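Local coordinates for phosphoglycerate kinase (Coxiella burnetii, PDB 4NG4), which catalyses reversible phosphate transfer from ATP to (2R)-3-phosphoglycerate, giving (2R)-3-phospho-glyceroyl phosphate and ADP, a step of glycolysis, at residues M28-L33 with M149-T154; M66-L71 with E121-N126; Q221-G226 with S266-V271. All coordinates share one frame; numbering follows the deposited sequence.

Contact 1 (M28-L33 with M149-T154); sequences MIREDL and MDAFAT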
ATOM      1  N   MET A  28      23.302   7.769   2.903  1.00 47.40           N
ATOM      2  CA  MET A  28      22.254   7.691   3.904  1.00 43.80           C
ATOM      3  C   MET A  28      21.014   7.063   3.258  1.00 41.71           C
ATOM      4  O   MET A  28      20.362   7.686   2.416  1.00 41.89           O
ATOM      5  CB  MET A  28      21.968   9.100   4.420  1.00 43.38           C
ATOM      6  CG  MET A  28      21.489   9.166   5.851  1.00 41.84           C
ATOM      7  SD  MET A  28      21.367  10.870   6.426  1.00 44.28           S
ATOM      8  CE  MET A  28      22.154  10.714   8.030  1.00 43.83           C
ATOM      9  N   ILE A  29      20.721   5.819   3.633  1.00 40.35           N
ATOM     10  CA  ILE A  29      19.593   5.073   3.077  1.00 38.74           C
ATOM     11  C   ILE A  29      18.431   5.021   4.069  1.00 35.40           C
ATOM     12  O   ILE A  29      18.544   4.404   5.121  1.00 34.24           O
ATOM     13  CB  ILE A  29      19.998   3.626   2.729  1.00 40.23           C
ATOM     14  CG1 ILE A  29      21.198   3.613   1.788  1.00 43.52           C
ATOM     15  CG2 ILE A  29      18.839   2.875   2.086  1.00 39.38           C
ATOM     16  CD1 ILE A  29      21.777   2.230   1.613  1.00 44.82           C
ATOM     17  N   ARG A  30      17.314   5.653   3.716  1.00 34.14           N
ATOM     18  CA  ARG A  30      16.094   5.570   4.513  1.00 31.37           C
ATOM     19  C   ARG A  30      15.332   4.312   4.121  1.00 31.32           C
ATOM     20  O   ARG A  30      14.857   4.171   2.983  1.00 32.19           O
ATOM     21  CB  ARG A  30      15.219   6.807   4.300  1.00 30.67           C
ATOM     22  CG  ARG A  30      13.889   6.812   5.103  1.00 28.55           C
ATOM     23  CD  ARG A  30      14.100   7.095   6.561  1.00 27.54           C
ATOM     24  NE  ARG A  30      12.858   7.426   7.256  1.00 25.40           N
ATOM     25  CZ  ARG A  30      11.982   6.540   7.727  1.00 24.06           C
ATOM     26  NH1 ARG A  30      12.179   5.240   7.577  1.00 24.99           N
ATOM     27  NH2 ARG A  30      10.881   6.966   8.331  1.00 22.96           N
ATOM     28  N   GLU A  31      15.193   3.411   5.083  1.00 30.46           N
ATOM     29  CA  GLU A  31      14.492   2.154   4.879  1.00 30.79           C
ATOM     30  C   GLU A  31      13.306   2.032   5.854  1.00 28.61           C
ATOM     31  O   GLU A  31      13.193   2.791   6.819  1.00 26.74           O
ATOM     32  CB  GLU A  31      15.458   0.992   5.081  1.00 32.71           C
ATOM     33  CG  GLU A  31      16.664   0.993   4.144  1.00 35.72           C
ATOM     34  CD  GLU A  31      16.372   0.403   2.783  1.00 38.80           C
ATOM     35  OE1 GLU A  31      15.249  -0.090   2.577  1.00 37.85           O
ATOM     36  OE2 GLU A  31      17.282   0.430   1.911  1.00 42.76           O
ATOM     37  N   ASP A  32      12.417   1.086   5.551  1.00 29.11           N
ATOM     38  CA  ASP A  32      11.283   0.716   6.395  1.00 27.92           C
ATOM     39  C   ASP A  32      11.657  -0.617   7.032  1.00 28.76           C
ATOM     40  O   ASP A  32      11.385  -1.677   6.502  1.00 30.88           O
ATOM     41  CB  ASP A  32       9.997   0.620   5.562  1.00 28.37           C
ATOM     42  CG  ASP A  32       8.759   0.277   6.397  1.00 29.64           C
ATOM     43  OD1 ASP A  32       8.841   0.136   7.638  1.00 29.58           O
ATOM     44  OD2 ASP A  32       7.663   0.141   5.807  1.00 33.23           O
ATOM     45  N   LEU A  33      12.330  -0.531   8.166  1.00 28.15           N
ATOM     46  CA  LEU A  33      12.712  -1.697   8.972  1.00 29.23           C
ATOM     47  C   LEU A  33      11.808  -1.816  10.209  1.00 27.98           C
ATOM     48  O   LEU A  33      12.195  -2.432  11.188  1.00 28.52           O
ATOM     49  CB  LEU A  33      14.181  -1.555   9.400  1.00 29.83           C
ATOM     50  CG  LEU A  33      15.140  -1.093   8.291  1.00 30.94           C
ATOM     51  CD1 LEU A  33      16.597  -1.125   8.775  1.00 31.80           C
ATOM     52  CD2 LEU A  33      14.972  -1.928   7.020  1.00 32.05           C
ATOM     53  N   MET A 149      16.216   7.750  -0.675  1.00 38.70           N
ATOM     54  CA  MET A 149      14.884   7.435  -0.171  1.00 35.95           C
ATOM     55  C   MET A 149      14.450   6.110  -0.750  1.00 36.31           C
ATOM     56  O   MET A 149      14.030   6.039  -1.902  1.00 38.36           O
ATOM     57  CB  MET A 149      13.862   8.523  -0.531  1.00 35.94           C
ATOM     58  CG  MET A 149      12.423   8.259  -0.023  1.00 33.90           C
ATOM     59  SD  MET A 149      12.342   7.659   1.676  1.00 29.41           S
ATOM     60  CE  MET A 149      10.684   8.128   2.146  1.00 28.25           C
ATOM     61  N   ASP A 150      14.536   5.069   0.069  1.00 35.23           N
ATOM     62  CA  ASP A 150      14.182   3.719  -0.329  1.00 36.20           C
ATOM     63  C   ASP A 150      13.027   3.204   0.534  1.00 34.37           C
ATOM     64  O   ASP A 150      12.989   2.018   0.851  1.00 34.67           O
ATOM     65  CB  ASP A 150      15.416   2.832  -0.166  1.00 37.52           C
ATOM     66  CG  ASP A 150      15.278   1.482  -0.834  1.00 40.03           C
ATOM     67  OD1 ASP A 150      14.797   1.420  -1.995  1.00 42.37           O
ATOM     68  OD2 ASP A 150      15.675   0.476  -0.196  1.00 40.37           O
ATOM     69  N   ALA A 151      12.085   4.088   0.889  1.00 33.18           N
ATOM     70  CA  ALA A 151      11.016   3.766   1.856  1.00 31.39           C
ATOM     71  C   ALA A 151       9.591   4.219   1.436  1.00 31.57           C
ATOM     72  O   ALA A 151       8.985   5.102   2.074  1.00 30.04           O
ATOM     73  CB  ALA A 151      11.379   4.354   3.213  1.00 29.34           C
ATOM     74  N   PHE A 152       9.051   3.591   0.387  1.00 33.33           N
ATOM     75  CA  PHE A 152       7.732   3.963  -0.146  1.00 33.96           C
ATOM     76  C   PHE A 152       6.604   3.904   0.901  1.00 32.60           C
ATOM     77  O   PHE A 152       5.682   4.727   0.864  1.00 33.12           O
ATOM     78  CB  PHE A 152       7.363   3.091  -1.355  1.00 36.55           C
ATOM     79  CG  PHE A 152       6.070   3.492  -2.032  1.00 37.55           C
ATOM     80  CD1 PHE A 152       6.064   4.459  -3.030  1.00 39.29           C
ATOM     81  CD2 PHE A 152       4.870   2.906  -1.678  1.00 36.98           C
ATOM     82  CE1 PHE A 152       4.884   4.840  -3.658  1.00 40.45           C
ATOM     83  CE2 PHE A 152       3.693   3.277  -2.303  1.00 38.97           C
ATOM     84  CZ  PHE A 152       3.699   4.249  -3.294  1.00 40.34           C
ATOM     85  N   ALA A 153       6.657   2.942   1.820  1.00 31.24           N
ATOM     86  CA  ALA A 153       5.637   2.849   2.878  1.00 29.90           C
ATOM     87  C   ALA A 153       5.580   4.080   3.794  1.00 27.91           C
ATOM     88  O   ALA A 153       4.630   4.238   4.561  1.00 27.34           O
ATOM     89  CB  ALA A 153       5.849   1.603   3.713  1.00 29.65           C
ATOM     90  N   THR A 154       6.594   4.939   3.706  1.00 27.31           N
ATOM     91  CA  THR A 154       6.685   6.160   4.505  1.00 25.94           C
ATOM     92  C   THR A 154       6.533   7.448   3.666  1.00 27.20           C
ATOM     93  O   THR A 154       6.324   8.530   4.233  1.00 26.79           O
ATOM     94  CB  THR A 154       8.047   6.194   5.267  1.00 24.79           C
ATOM     95  OG1 THR A 154       9.135   6.376   4.350  1.00 25.93           O
ATOM     96  CG2 THR A 154       8.276   4.890   6.012  1.00 24.10           C
TER
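The side chains of R30 and M149 run alongside each other in one direction, on the same face of the sheet. CG of R30 packs against SD of M149 at 3.9 Å, and the same CG meets CB of A151 at 4.0 Å. Between the backbones, D150 N donates to R30 O (3.1 Å). The R30 chain, with CG anti to the backbone N (chi1 180°), bends at chi2, and its guanidinium meets T154 tip to tip, NH2 lying 4.1 Å from CG2 while OG1 of T154 sits over one guanidinium face. Among its hydrogen bonds are NE to S161 OG, NH1 to H70 ND1 and a weak one from NH1 to E31 O. E31 and D150 cross obliquely, their carboxylate planes 85° apart, with OE2 of E31 2.7 Å from OD2 of D150. The D150 group has further partners, T54 at OD2 and the backbone N of L177 at OD1, tying in helices 46-60 and 176-190. D32 directs CB toward M149-T154, its OD2 approaching CB of A153. Both segments run off the C-terminal ends of neighbouring parallel strands in the N-terminal Rossmann-like domain, where D32 and L33 are predicted to bind the substrate.

Contact 2 (M66-L71 with E121-N126); sequences MILSHL and ENVRFN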
ATOM      1  N   MET A  66      25.072   4.567   6.011  1.00 47.47           N
ATOM      2  CA  MET A  66      24.271   4.900   7.185  1.00 44.56           C
ATOM      3  C   MET A  66      22.807   4.501   6.946  1.00 41.16           C
ATOM      4  O   MET A  66      22.111   5.126   6.143  1.00 39.99           O
ATOM      5  CB  MET A  66      24.350   6.399   7.467  1.00 44.72           C
ATOM      6  CG  MET A  66      25.696   6.875   7.968  1.00 48.86           C
ATOM      7  SD  MET A  66      25.862   8.682   7.916  1.00 51.84           S
ATOM      8  CE  MET A  66      26.288   8.912   6.196  1.00 53.29           C
ATOM      9  N   ILE A  67      22.353   3.465   7.642  1.00 39.85           N
ATOM     10  CA  ILE A  67      21.004   2.943   7.444  1.00 37.59           C
ATOM     11  C   ILE A  67      20.015   3.638   8.372  1.00 34.67           C
ATOM     12  O   ILE A  67      20.153   3.584   9.587  1.00 34.63           O
ATOM     13  CB  ILE A  67      20.926   1.431   7.707  1.00 38.40           C
ATOM     14  CG1 ILE A  67      21.954   0.671   6.852  1.00 41.53           C
ATOM     15  CG2 ILE A  67      19.510   0.934   7.420  1.00 36.27           C
ATOM     16  CD1 ILE A  67      22.134  -0.775   7.268  1.00 42.88           C
ATOM     17  N   LEU A  68      18.994   4.251   7.792  1.00 32.85           N
ATOM     18  CA  LEU A  68      18.054   5.081   8.538  1.00 30.67           C
ATOM     19  C   LEU A  68      16.662   4.422   8.564  1.00 28.48           C
ATOM     20  O   LEU A  68      16.211   3.902   7.549  1.00 28.96           O
ATOM     21  CB  LEU A  68      17.995   6.455   7.877  1.00 30.98           C
ATOM     22  CG  LEU A  68      17.834   7.673   8.773  1.00 30.89           C
ATOM     23  CD1 LEU A  68      18.966   7.804   9.819  1.00 31.45           C
ATOM     24  CD2 LEU A  68      17.750   8.892   7.876  1.00 32.83           C
ATOM     25  N   SER A  69      16.008   4.400   9.720  1.00 26.75           N
ATOM     26  CA  SER A  69      14.671   3.803   9.815  1.00 25.63           C
ATOM     27  C   SER A  69      13.859   4.258  11.020  1.00 24.21           C
ATOM     28  O   SER A  69      14.387   4.815  11.980  1.00 24.17           O
ATOM     29  CB  SER A  69      14.727   2.274   9.841  1.00 26.53           C
ATOM     30  OG  SER A  69      13.429   1.735   9.647  1.00 25.48           O
ATOM     31  N   HIS A  70      12.553   4.022  10.937  1.00 23.13           N
ATOM     32  CA  HIS A  70      11.672   4.300  12.047  1.00 22.40           C
ATOM     33  C   HIS A  70      11.366   2.977  12.734  1.00 22.45           C
ATOM     34  O   HIS A  70      11.727   1.922  12.223  1.00 23.58           O
ATOM     35  CB  HIS A  70      10.407   5.040  11.588  1.00 21.68           C
ATOM     36  CG  HIS A  70       9.510   4.228  10.712  1.00 22.83           C
ATOM     37  ND1 HIS A  70       9.787   3.984   9.385  1.00 23.89           N
ATOM     38  CD2 HIS A  70       8.333   3.607  10.973  1.00 23.30           C
ATOM     39  CE1 HIS A  70       8.819   3.251   8.863  1.00 24.52           C
ATOM     40  NE2 HIS A  70       7.930   3.001   9.809  1.00 24.61           N
ATOM     41  N   LEU A  71      10.752   3.043  13.916  1.00 21.98           N
ATOM     42  CA  LEU A  71      10.283   1.849  14.630  1.00 22.46           C
ATOM     43  C   LEU A  71       9.212   2.273  15.611  1.00 21.60           C
ATOM     44  O   LEU A  71       9.463   3.083  16.490  1.00 21.65           O
ATOM     45  CB  LEU A  71      11.427   1.162  15.366  1.00 23.74           C
ATOM     46  CG  LEU A  71      11.191  -0.266  15.863  1.00 25.69           C
ATOM     47  CD1 LEU A  71      12.424  -0.777  16.610  1.00 27.63           C
ATOM     48  CD2 LEU A  71      10.000  -0.340  16.765  1.00 27.40           C
ATOM     49  N   GLU A 121      19.970   4.985  15.207  1.00 33.11           N
ATOM     50  CA  GLU A 121      18.883   4.676  16.118  1.00 31.24           C
ATOM     51  C   GLU A 121      17.574   5.328  15.628  1.00 28.95           C
ATOM     52  O   GLU A 121      17.602   6.411  15.041  1.00 29.03           O
ATOM     53  CB  GLU A 121      19.243   5.139  17.527  1.00 32.09           C
ATOM     54  CG  GLU A 121      18.204   4.854  18.596  1.00 31.00           C
ATOM     55  CD  GLU A 121      17.728   3.415  18.621  1.00 30.63           C
ATOM     56  OE1 GLU A 121      17.051   2.986  17.655  1.00 28.81           O
ATOM     57  OE2 GLU A 121      17.995   2.720  19.625  1.00 31.73           O
ATOM     58  N   ASN A 122      16.453   4.630  15.842  1.00 27.33           N
ATOM     59  CA  ASN A 122      15.093   5.113  15.540  1.00 25.24           C
ATOM     60  C   ASN A 122      15.014   6.637  15.311  1.00 24.85           C
ATOM     61  O   ASN A 122      15.276   7.435  16.208  1.00 25.54           O
ATOM     62  CB  ASN A 122      14.157   4.692  16.688  1.00 24.80           C
ATOM     63  CG  ASN A 122      12.695   4.796  16.339  1.00 23.13           C
ATOM     64  OD1 ASN A 122      12.309   5.382  15.319  1.00 21.27           O
ATOM     65  ND2 ASN A 122      11.862   4.229  17.198  1.00 21.84           N
ATOM     66  N   VAL A 123      14.664   7.029  14.095  1.00 24.26           N
ATOM     67  CA  VAL A 123      14.633   8.438  13.712  1.00 24.54           C
ATOM     68  C   VAL A 123      13.524   9.200  14.384  1.00 24.07           C
ATOM     69  O   VAL A 123      13.558  10.419  14.433  1.00 25.32           O
ATOM     70  CB  VAL A 123      14.380   8.602  12.219  1.00 24.59           C
ATOM     71  CG1 VAL A 123      15.572   8.134  11.439  1.00 25.98           C
ATOM     72  CG2 VAL A 123      13.111   7.859  11.809  1.00 22.55           C
ATOM     73  N   ARG A 124      12.509   8.476  14.847  1.00 23.15           N
ATOM     74  CA  ARG A 124      11.365   9.069  15.525  1.00 22.54           C
ATOM     75  C   ARG A 124      11.626   9.454  16.986  1.00 23.07           C
ATOM     76  O   ARG A 124      10.733   9.973  17.650  1.00 22.86           O
ATOM     77  CB  ARG A 124      10.179   8.121  15.434  1.00 21.61           C
ATOM     78  CG  ARG A 124       9.662   7.967  14.023  1.00 21.05           C
ATOM     79  CD  ARG A 124       8.311   7.287  14.001  1.00 20.48           C
ATOM     80  NE  ARG A 124       7.775   7.262  12.652  1.00 21.07           N
ATOM     81  CZ  ARG A 124       6.727   6.545  12.268  1.00 21.47           C
ATOM     82  NH1 ARG A 124       6.069   5.761  13.121  1.00 22.89           N
ATOM     83  NH2 ARG A 124       6.334   6.610  11.014  1.00 21.20           N
ATOM     84  N   PHE A 125      12.837   9.195  17.479  1.00 23.96           N
ATOM     85  CA  PHE A 125      13.250   9.697  18.784  1.00 25.42           C
ATOM     86  C   PHE A 125      13.542  11.180  18.722  1.00 26.97           C
ATOM     87  O   PHE A 125      13.336  11.883  19.712  1.00 28.30           O
ATOM     88  CB  PHE A 125      14.484   8.975  19.314  1.00 26.35           C
ATOM     89  CG  PHE A 125      14.212   7.592  19.846  1.00 26.21           C
ATOM     90  CD1 PHE A 125      13.168   7.350  20.745  1.00 26.17           C
ATOM     91  CD2 PHE A 125      15.033   6.536  19.488  1.00 26.25           C
ATOM     92  CE1 PHE A 125      12.932   6.067  21.252  1.00 26.23           C
ATOM     93  CE2 PHE A 125      14.807   5.256  19.984  1.00 26.79           C
ATOM     94  CZ  PHE A 125      13.755   5.023  20.877  1.00 26.82           C
ATOM     95  N   ASN A 126      14.001  11.654  17.562  1.00 27.37           N
ATOM     96  CA  ASN A 126      14.458  13.031  17.413  1.00 29.47           C
ATOM     97  C   ASN A 126      13.309  14.039  17.528  1.00 29.89           C
ATOM     98  O   ASN A 126      12.351  13.979  16.743  1.00 28.28           O
ATOM     99  CB  ASN A 126      15.172  13.214  16.063  1.00 30.00           C
ATOM    100  CG  ASN A 126      16.436  12.361  15.933  1.00 30.72           C
ATOM    101  OD1 ASN A 126      17.181  12.172  16.888  1.00 34.25           O
ATOM    102  ND2 ASN A 126      16.694  11.876  14.737  1.00 29.40           N
TER
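The backbones of S69 and V123 meet where both segments leave their parallel strands, V123 N donating to S69 O over 3.1 Å with an N-H...O angle of 166°. One residue to either side of this bond, H70 and N122 bring their CA atoms to 5.0 Å. The N122 side-chain amide then faces the L71 backbone with both of its ends: ND2 donates to L71 O at 2.8 Å, on a carbonyl lone pair, while OD1 takes a weak bond from L71 N. The same OD1 accepts R124 N from above its carbonyl plane, closing an Asx turn, and ND2 has a second acceptor in F83 O. Such loops at the C-terminal ends of the strands are the usual place for a site in this α/β fold, and H70, L71 and R124 are predicted substrate-binding residues. H70 and R124 run side by side in the same direction. CD2 of H70 stands 3.5 Å above the guanidinium plane, over its centre, with ring and guanidinium planes 29° apart. The extended R124 chain carries NH1 to G72 O. Nearer the strand, L68 and V123 cross at about a right angle, CG of L68 touching CG1 of V123 at 3.5 Å.

Contact 3 (Q221-G226 with S266-V271); sequences QLIVGG and SLPLPV. With ADP (adenosine-5'-diphosphate), chain E.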
ATOM      1  N   GLN A 221     -13.129  -0.850 -17.188  1.00 28.48           N
ATOM      2  CA  GLN A 221     -14.156  -1.418 -16.335  1.00 27.04           C
ATOM      3  C   GLN A 221     -13.801  -1.046 -14.902  1.00 25.87           C
ATOM      4  O   GLN A 221     -12.607  -0.863 -14.589  1.00 25.95           O
ATOM      5  CB  GLN A 221     -14.181  -2.945 -16.474  1.00 27.43           C
ATOM      6  CG  GLN A 221     -14.856  -3.502 -17.745  1.00 29.18           C
ATOM      7  CD  GLN A 221     -13.984  -3.440 -19.010  1.00 31.88           C
ATOM      8  OE1 GLN A 221     -12.796  -3.772 -18.985  1.00 34.57           O
ATOM      9  NE2 GLN A 221     -14.585  -3.036 -20.119  1.00 32.02           N
ATOM     10  N   LEU A 222     -14.817  -0.909 -14.039  1.00 24.72           N
ATOM     11  CA  LEU A 222     -14.590  -0.721 -12.592  1.00 23.63           C
ATOM     12  C   LEU A 222     -15.601  -1.523 -11.787  1.00 22.58           C
ATOM     13  O   LEU A 222     -16.787  -1.538 -12.110  1.00 22.77           O
ATOM     14  CB  LEU A 222     -14.692   0.757 -12.207  1.00 23.91           C
ATOM     15  CG  LEU A 222     -14.452   1.132 -10.734  1.00 23.71           C
ATOM     16  CD1 LEU A 222     -12.977   1.119 -10.411  1.00 23.56           C
ATOM     17  CD2 LEU A 222     -15.054   2.495 -10.406  1.00 24.29           C
ATOM     18  N   ILE A 223     -15.129  -2.189 -10.739  1.00 21.82           N
ATOM     19  CA  ILE A 223     -15.965  -3.079  -9.932  1.00 21.01           C
ATOM     20  C   ILE A 223     -15.899  -2.699  -8.466  1.00 20.14           C
ATOM     21  O   ILE A 223     -14.834  -2.720  -7.851  1.00 20.33           O
ATOM     22  CB  ILE A 223     -15.485  -4.524 -10.046  1.00 21.72           C
ATOM     23  CG1 ILE A 223     -15.828  -5.100 -11.416  1.00 22.99           C
ATOM     24  CG2 ILE A 223     -16.133  -5.393  -8.961  1.00 21.03           C
ATOM     25  CD1 ILE A 223     -15.229  -6.467 -11.650  1.00 24.37           C
ATOM     26  N   VAL A 224     -17.043  -2.356  -7.899  1.00 19.73           N
ATOM     27  CA  VAL A 224     -17.118  -2.058  -6.479  1.00 19.06           C
ATOM     28  C   VAL A 224     -17.631  -3.298  -5.748  1.00 19.27           C
ATOM     29  O   VAL A 224     -18.479  -4.021  -6.274  1.00 19.28           O
ATOM     30  CB  VAL A 224     -18.039  -0.844  -6.177  1.00 18.57           C
ATOM     31  CG1 VAL A 224     -17.577   0.377  -6.927  1.00 18.66           C
ATOM     32  CG2 VAL A 224     -19.480  -1.154  -6.516  1.00 18.31           C
ATOM     33  N   GLY A 225     -17.110  -3.517  -4.535  1.00 19.49           N
ATOM     34  CA  GLY A 225     -17.514  -4.623  -3.671  1.00 19.76           C
ATOM     35  C   GLY A 225     -17.736  -4.210  -2.225  1.00 19.90           C
ATOM     36  O   GLY A 225     -17.228  -3.173  -1.773  1.00 19.79           O
ATOM     37  N   GLY A 226     -18.514  -5.027  -1.505  1.00 20.30           N
ATOM     38  CA  GLY A 226     -18.815  -4.815  -0.082  1.00 19.97           C
ATOM     39  C   GLY A 226     -19.668  -3.595   0.229  1.00 19.64           C
ATOM     40  O   GLY A 226     -20.533  -3.188  -0.569  1.00 18.94           O
ATOM     41  N   SER A 266     -17.499   0.892 -17.757  1.00 29.15           N
ATOM     42  CA  SER A 266     -18.431  -0.109 -17.279  1.00 28.54           C
ATOM     43  C   SER A 266     -18.309  -0.259 -15.767  1.00 26.51           C
ATOM     44  O   SER A 266     -17.222  -0.299 -15.212  1.00 26.15           O
ATOM     45  CB  SER A 266     -18.209  -1.446 -17.970  1.00 29.55           C
ATOM     46  OG  SER A 266     -18.922  -2.459 -17.282  1.00 30.29           O
ATOM     47  N   LEU A 267     -19.447  -0.339 -15.108  1.00 25.84           N
ATOM     48  CA  LEU A 267     -19.494  -0.288 -13.676  1.00 24.37           C
ATOM     49  C   LEU A 267     -20.607  -1.238 -13.215  1.00 23.93           C
ATOM     50  O   LEU A 267     -21.622  -0.808 -12.669  1.00 23.53           O
ATOM     51  CB  LEU A 267     -19.744   1.158 -13.259  1.00 24.38           C
ATOM     52  CG  LEU A 267     -19.356   1.586 -11.860  1.00 23.66           C
ATOM     53  CD1 LEU A 267     -19.600   3.078 -11.704  1.00 24.16           C
ATOM     54  CD2 LEU A 267     -20.128   0.827 -10.821  1.00 23.01           C
ATOM     55  N   PRO A 268     -20.408  -2.549 -13.425  1.00 24.26           N
ATOM     56  CA  PRO A 268     -21.431  -3.536 -13.093  1.00 24.15           C
ATOM     57  C   PRO A 268     -21.563  -3.690 -11.615  1.00 22.61           C
ATOM     58  O   PRO A 268     -20.585  -3.945 -10.951  1.00 22.44           O
ATOM     59  CB  PRO A 268     -20.868  -4.831 -13.682  1.00 24.94           C
ATOM     60  CG  PRO A 268     -19.397  -4.682 -13.545  1.00 24.95           C
ATOM     61  CD  PRO A 268     -19.123  -3.195 -13.762  1.00 24.98           C
ATOM     62  N   LEU A 269     -22.766  -3.521 -11.106  1.00 22.50           N
ATOM     63  CA  LEU A 269     -23.033  -3.716  -9.688  1.00 21.65           C
ATOM     64  C   LEU A 269     -23.479  -5.150  -9.463  1.00 22.04           C
ATOM     65  O   LEU A 269     -23.818  -5.832 -10.408  1.00 22.91           O
ATOM     66  CB  LEU A 269     -24.115  -2.745  -9.230  1.00 21.54           C
ATOM     67  CG  LEU A 269     -23.694  -1.326  -8.846  1.00 20.99           C
ATOM     68  CD1 LEU A 269     -22.544  -0.807  -9.684  1.00 20.80           C
ATOM     69  CD2 LEU A 269     -24.918  -0.436  -8.953  1.00 20.38           C
ATOM     70  N   PRO A 270     -23.475  -5.616  -8.204  1.00 22.04           N
ATOM     71  CA  PRO A 270     -23.986  -6.964  -7.898  1.00 22.75           C
ATOM     72  C   PRO A 270     -25.414  -7.140  -8.363  1.00 23.55           C
ATOM     73  O   PRO A 270     -26.262  -6.325  -7.984  1.00 23.80           O
ATOM     74  CB  PRO A 270     -23.927  -7.024  -6.366  1.00 22.05           C
ATOM     75  CG  PRO A 270     -22.840  -6.056  -5.984  1.00 21.14           C
ATOM     76  CD  PRO A 270     -22.891  -4.958  -7.017  1.00 21.19           C
ATOM     77  N   VAL A 271     -25.678  -8.168  -9.177  1.00 24.56           N
ATOM     78  CA  VAL A 271     -27.068  -8.515  -9.550  1.00 25.57           C
ATOM     79  C   VAL A 271     -27.637  -9.618  -8.635  1.00 26.32           C
ATOM     80  O   VAL A 271     -28.844  -9.667  -8.392  1.00 27.34           O
ATOM     81  CB  VAL A 271     -27.218  -8.908 -11.033  1.00 26.63           C
ATOM     82  CG1 VAL A 271     -26.449  -7.958 -11.919  1.00 25.42           C
ATOM     83  CG2 VAL A 271     -26.749 -10.319 -11.254  1.00 28.52           C
TER
HETATM   84  PB  ADP E 402      -8.469  -3.506   2.396  1.00 64.95           P
HETATM   85  O1B ADP E 402      -8.163  -4.876   1.843  1.00 64.55           O
HETATM   86  O2B ADP E 402      -7.965  -3.304   3.811  1.00 64.53           O
HETATM   87  O3B ADP E 402      -8.157  -2.371   1.449  1.00 64.85           O
HETATM   88  PA  ADP E 402     -10.980  -2.364   3.187  1.00 66.55           P
HETATM   89  O1A ADP E 402     -10.191  -1.726   4.304  1.00 67.34           O
HETATM   90  O2A ADP E 402     -11.532  -1.461   2.115  1.00 67.07           O
HETATM   91  O3A ADP E 402     -10.088  -3.509   2.467  1.00 65.49           O
HETATM   92  O5' ADP E 402     -12.198  -3.163   3.898  1.00 66.67           O
HETATM   93  C5' ADP E 402     -12.309  -4.592   3.870  1.00 66.13           C
HETATM   94  C4' ADP E 402     -13.002  -5.103   5.125  1.00 66.00           C
HETATM   95  O4' ADP E 402     -14.394  -4.767   5.070  1.00 66.11           O
HETATM   96  C3' ADP E 402     -12.886  -6.622   5.268  1.00 65.94           C
HETATM   97  O3' ADP E 402     -12.227  -6.973   6.494  1.00 65.17           O
HETATM   98  C2' ADP E 402     -14.316  -7.146   5.191  1.00 65.91           C
HETATM   99  O2' ADP E 402     -14.610  -8.124   6.193  1.00 65.35           O
HETATM  100  C1' ADP E 402     -15.211  -5.915   5.342  1.00 66.02           C
HETATM  101  N9  ADP E 402     -16.410  -5.996   4.445  1.00 65.91           N
HETATM  102  C8  ADP E 402     -16.408  -6.080   3.092  1.00 65.24           C
HETATM  103  N7  ADP E 402     -17.680  -6.150   2.620  1.00 65.17           N
HETATM  104  C5  ADP E 402     -18.524  -6.109   3.671  1.00 64.82           C
HETATM  105  C6  ADP E 402     -19.993  -6.138   3.880  1.00 64.00           C
HETATM  106  N6  ADP E 402     -20.859  -6.231   2.840  1.00 63.31           N
HETATM  107  N1  ADP E 402     -20.443  -6.064   5.159  1.00 64.63           N
HETATM  108  C2  ADP E 402     -19.622  -5.974   6.232  1.00 64.66           C
HETATM  109  N3  ADP E 402     -18.280  -5.946   6.110  1.00 65.14           N
HETATM  110  C4  ADP E 402     -17.682  -6.009   4.881  1.00 65.54           C
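Q221-G226 is an edge strand of the parallel sheet in the C-terminal, nucleotide-binding domain of phosphoglycerate kinase, a Rossmann-like α/β unit, and L222 of this strand is bonded to S266 in the returning segment. The chain leaves through helix 227-235, returns through helix 250-263, and then passes S266-V271 beside the strand's outer border. The two directions differ by only 23°, yet the match is brief: a single bridge joins Q221 to S266, with CA atoms 4.6 Å apart, and by V224 and L269 the CA separation has grown to 6.9 Å. L222 N donates to S266 O over 2.7 Å, approaching nearly along the C=O axis. Next comes a CA-H...O contact: L267 CA points its hydrogen at L222 O (3.4 Å, angle at H 169°), and CD of P268 packs beside that same oxygen; proline has no N-H to offer, which fits the end of the backbone pairing here. Around this spine the side chains touch lightly. CG of Q221 meets CB of S266, while I223 and P268 cross at about a right angle, CG1 to CG 4.2 Å. I223 has its CB directed away from S266-V271 and packs on Y310 and M314 of helix 304-316, whereas L222 and L267 share F256 of helix 250-263. Farther along, CG2 of V224 reaches CD1 of L269 at 4.4 Å. The segment runs on to the ADP pocket, where G226, at the N-cap position of helix 227-235, brings its CA to 3.2 Å from N7 of the adenine.

Overall arrangement
Contacts 1 and 2 belong to one parallel sheet, where strands 26-31 and 64-69 are neighbours; their centres are 10 Å apart, and both segments of contact 2 fall, in sequence, between those of contact 1. Probable backbone bonds of I29 and E31 with L68 join them, and H70 also packs on T154 and D32. Both are buried and rich in charged or polar groups, as suits strand ends at a predicted substrate site. Contact 3 lies on the opposite side of the chain's centre, about 36 Å from contact 1 between centres, at the border of the other sheet. It is partly buried, mostly backbone and aliphatic in chemistry, and meets the ligand through the G226 backbone.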